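Local coordinates for protein phosphoglycolate phosphatase (PDB 2HDO) that probably hydrolyses the phosphate ester of 2-phosphoglycolate to give glycolate and inorganic phosphate, as a member of the haloacid dehalogenase-like hydrolase family, at residues Ala31-Pro36 / Asp65-Gln70. Sequence-based numbering, arbitrary orientation.
Sequences ATYGKP and DHFQAQ
The carboxamide of Gln70 bridges Thr32 and Tyr33, in the turn that follows helix 19-31, using its nitrogen for the first and its oxygen for the second. That turn belongs to a Schellman motif, with Gly34, at positive phi, as the C-prime residue, Lys35 N bonded to Leu30 O and Gly34 N to Ala31 O; it lies in what is probably the helical cap, as in HAD-type phosphatases. The contact joins the 31-36 turn to helix 64-75 at the surface, far from the centre of the chain.

Tyr33 OH gives its proton to Gln70 OE1 at 2.8 Å, arriving almost end-on to the carbonyl (165° at the oxygen). Gln70 NE2 donates to Thr32 OG1 over 3.1 Å, close to the amide plane and fairly straight at 161°. The Thr32 hydroxyl is tucked between the two backbone bonds of its CA and is also hydrogen-bonded to Val29 O one turn back, so two bonds fix it. Together the bonds to Tyr33 and Thr32 set the rotation of the amide, carried to the loop by a Gln70 chain extended beyond CG.

A water extends the polar network, donating to Tyr33 OH at 3.0 Å and hydrogen-bonded to His66 ND1 in the plane of the imidazole. Gln70 OE1 stands 3.5 Å above the plane of the His66 ring, over its centre. The phenol is thus held at its tip by both the amide and the water.

The apolar part of the contact is the Tyr33-Phe67 pair. Phe67, buried, packs against Met26, Val29 and Leu30 of helix 19-31 and Met54 of helix 50-56. The Tyr33 ring crosses it obliquely, planes 41° apart, and their closest side-chain atoms are Tyr33 CE1 and Phe67 CD2, at 3.5 Å.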
ATOM      1  N   ALA A  31     -11.188  15.336  14.510  1.00 14.31           N
ATOM      2  CA  ALA A  31     -12.128  16.133  15.285  1.00 15.49           C
ATOM      3  C   ALA A  31     -11.916  15.954  16.803  1.00 15.27           C
ATOM      4  O   ALA A  31     -12.075  16.902  17.556  1.00 16.72           O
ATOM      5  CB  ALA A  31     -13.548  15.767  14.886  1.00 18.56           C
ATOM      6  N   THR A  32     -11.496  14.765  17.243  1.00 14.78           N
ATOM      7  CA  THR A  32     -11.269  14.509  18.689  1.00 13.91           C
ATOM      8  C   THR A  32      -9.946  15.126  19.221  1.00 13.31           C
ATOM      9  O   THR A  32      -9.659  15.066  20.426  1.00 14.23           O
ATOM     10  CB  THR A  32     -11.266  13.007  19.018  1.00 12.03           C
ATOM     11  OG1 THR A  32     -10.093  12.382  18.512  1.00 14.75           O
ATOM     12  CG2 THR A  32     -12.502  12.299  18.428  1.00 12.80           C
ATOM     13  N   TYR A  33      -9.152  15.681  18.312  1.00 13.18           N
ATOM     14  CA  TYR A  33      -7.912  16.420  18.599  1.00 15.20           C
ATOM     15  C   TYR A  33      -8.108  17.886  18.236  1.00 15.61           C
ATOM     16  O   TYR A  33      -7.147  18.636  18.166  1.00 18.83           O
ATOM     17  CB  TYR A  33      -6.742  15.808  17.807  1.00 14.00           C
ATOM     18  CG  TYR A  33      -6.427  14.430  18.292  1.00 17.65           C
ATOM     19  CD1 TYR A  33      -7.073  13.325  17.774  1.00 16.67           C
ATOM     20  CD2 TYR A  33      -5.528  14.225  19.322  1.00 17.12           C
ATOM     21  CE1 TYR A  33      -6.817  12.058  18.277  1.00 16.44           C
ATOM     22  CE2 TYR A  33      -5.255  12.960  19.801  1.00 18.15           C
ATOM     23  CZ  TYR A  33      -5.907  11.877  19.282  1.00 17.35           C
ATOM     24  OH  TYR A  33      -5.632  10.635  19.798  1.00 18.21           O
ATOM     25  N   GLY A  34      -9.346  18.292  17.982  1.00 16.52           N
ATOM     26  CA  GLY A  34      -9.676  19.674  17.729  1.00 18.79           C
ATOM     27  C   GLY A  34      -9.151  20.214  16.427  1.00 20.26           C
ATOM     28  O   GLY A  34      -8.863  21.398  16.326  1.00 24.50           O
ATOM     29  N   LYS A  35      -9.042  19.347  15.421  1.00 17.08           N
ATOM     30  CA  LYS A  35      -8.443  19.730  14.146  1.00 18.13           C
ATOM     31  C   LYS A  35      -9.379  19.401  12.991  1.00 17.99           C
ATOM     32  O   LYS A  35     -10.035  18.380  13.013  1.00 17.14           O
ATOM     33  CB  LYS A  35      -7.124  19.013  13.957  1.00 17.20           C
ATOM     34  CG  LYS A  35      -6.036  19.475  14.914  1.00 20.52           C
ATOM     35  CD  LYS A  35      -4.713  18.720  14.685  1.00 21.43           C
ATOM     36  CE  LYS A  35      -3.593  19.178  15.610  1.00 22.02           C
ATOM     37  NZ  LYS A  35      -3.105  20.522  15.263  1.00 30.76           N
ATOM     38  N   PRO A  36      -9.428  20.276  11.972  1.00 19.04           N
ATOM     39  CA  PRO A  36     -10.143  19.964  10.745  1.00 20.18           C
ATOM     40  C   PRO A  36      -9.250  19.100   9.860  1.00 20.47           C
ATOM     41  O   PRO A  36      -8.141  18.789  10.245  1.00 20.11           O
ATOM     42  CB  PRO A  36     -10.362  21.332  10.111  1.00 21.17           C
ATOM     43  CG  PRO A  36      -9.201  22.129  10.545  1.00 21.20           C
ATOM     44  CD  PRO A  36      -8.794  21.606  11.906  1.00 21.43           C
ATOM     45  N   ASP A  65      -0.097   6.742  19.545  1.00 14.74           N
ATOM     46  CA  ASP A  65      -0.627   5.378  19.669  1.00 17.20           C
ATOM     47  C   ASP A  65      -2.152   5.396  19.779  1.00 17.35           C
ATOM     48  O   ASP A  65      -2.834   4.576  19.161  1.00 17.82           O
ATOM     49  CB  ASP A  65      -0.030   4.634  20.851  1.00 22.02           C
ATOM     50  CG  ASP A  65       1.469   4.341  20.676  1.00 29.94           C
ATOM     51  OD1 ASP A  65       1.993   4.354  19.529  1.00 33.49           O
ATOM     52  OD2 ASP A  65       2.122   4.086  21.715  1.00 40.15           O
ATOM     53  N   HIS A  66      -2.677   6.359  20.524  1.00 16.96           N
ATOM     54  CA  HIS A  66      -4.127   6.493  20.662  1.00 17.63           C
ATOM     55  C   HIS A  66      -4.789   6.861  19.353  1.00 16.24           C
ATOM     56  O   HIS A  66      -5.754   6.216  18.945  1.00 15.40           O
ATOM     57  CB  HIS A  66      -4.530   7.514  21.712  1.00 17.99           C
ATOM     58  CG  HIS A  66      -5.970   7.387  22.115  1.00 25.00           C
ATOM     59  ND1 HIS A  66      -6.723   8.447  22.583  1.00 29.96           N
ATOM     60  CD2 HIS A  66      -6.816   6.325  22.057  1.00 29.11           C
ATOM     61  CE1 HIS A  66      -7.957   8.034  22.832  1.00 26.85           C
ATOM     62  NE2 HIS A  66      -8.041   6.753  22.512  1.00 21.17           N
ATOM     63  N   PHE A  67      -4.247   7.876  18.689  1.00 13.98           N
ATOM     64  CA  PHE A  67      -4.717   8.279  17.355  1.00 13.84           C
ATOM     65  C   PHE A  67      -4.806   7.082  16.407  1.00 13.49           C
ATOM     66  O   PHE A  67      -5.809   6.884  15.736  1.00 14.84           O
ATOM     67  CB  PHE A  67      -3.747   9.352  16.774  1.00 16.08           C
ATOM     68  CG  PHE A  67      -4.242  10.005  15.512  1.00 15.72           C
ATOM     69  CD1 PHE A  67      -4.208   9.331  14.298  1.00 17.68           C
ATOM     70  CD2 PHE A  67      -4.744  11.278  15.544  1.00 15.82           C
ATOM     71  CE1 PHE A  67      -4.685   9.920  13.149  1.00 17.39           C
ATOM     72  CE2 PHE A  67      -5.196  11.869  14.409  1.00 15.46           C
ATOM     73  CZ  PHE A  67      -5.194  11.199  13.210  1.00 16.42           C
ATOM     74  N   GLN A  68      -3.763   6.262  16.358  1.00 15.19           N
ATOM     75  CA  GLN A  68      -3.772   5.129  15.436  0.50 14.97           C
ATOM     76  C   GLN A  68      -4.825   4.086  15.817  1.00 14.92           C
ATOM     77  O   GLN A  68      -5.432   3.487  14.934  1.00 17.91           O
ATOM     78  CB  GLN A  68      -2.385   4.475  15.295  0.50 17.54           C
ATOM     79  CG  GLN A  68      -1.420   5.263  14.415  0.50 21.11           C
ATOM     80  CD  GLN A  68      -1.910   5.413  12.990  0.50 21.33           C
ATOM     81  OE1 GLN A  68      -2.089   6.528  12.487  0.50 23.48           O
ATOM     82  NE2 GLN A  68      -2.145   4.291  12.333  0.50 23.22           N
ATOM     83  N   ALA A  69      -5.063   3.898  17.114  1.00 17.24           N
ATOM     84  CA  ALA A  69      -6.100   2.991  17.592  1.00 14.71           C
ATOM     85  C   ALA A  69      -7.492   3.487  17.176  1.00 15.71           C
ATOM     86  O   ALA A  69      -8.325   2.728  16.711  1.00 17.17           O
ATOM     87  CB  ALA A  69      -6.001   2.861  19.102  1.00 15.19           C
ATOM     88  N   GLN A  70      -7.733   4.773  17.358  1.00 15.02           N
ATOM     89  CA  GLN A  70      -8.981   5.368  16.913  1.00 13.24           C
ATOM     90  C   GLN A  70      -9.183   5.171  15.422  1.00 14.37           C
ATOM     91  O   GLN A  70     -10.272   4.795  14.979  1.00 15.56           O
ATOM     92  CB  GLN A  70      -9.018   6.840  17.234  1.00 12.01           C
ATOM     93  CG  GLN A  70      -9.085   7.098  18.694  1.00 13.68           C
ATOM     94  CD  GLN A  70      -8.928   8.544  18.998  1.00 13.97           C
ATOM     95  OE1 GLN A  70      -7.822   8.992  19.276  1.00 20.51           O
ATOM     96  NE2 GLN A  70      -9.995   9.311  18.822  1.00 10.81           N
TER
HETATM   97  O   HOH W   1      -5.019  10.739  22.724  1.00 36.90           O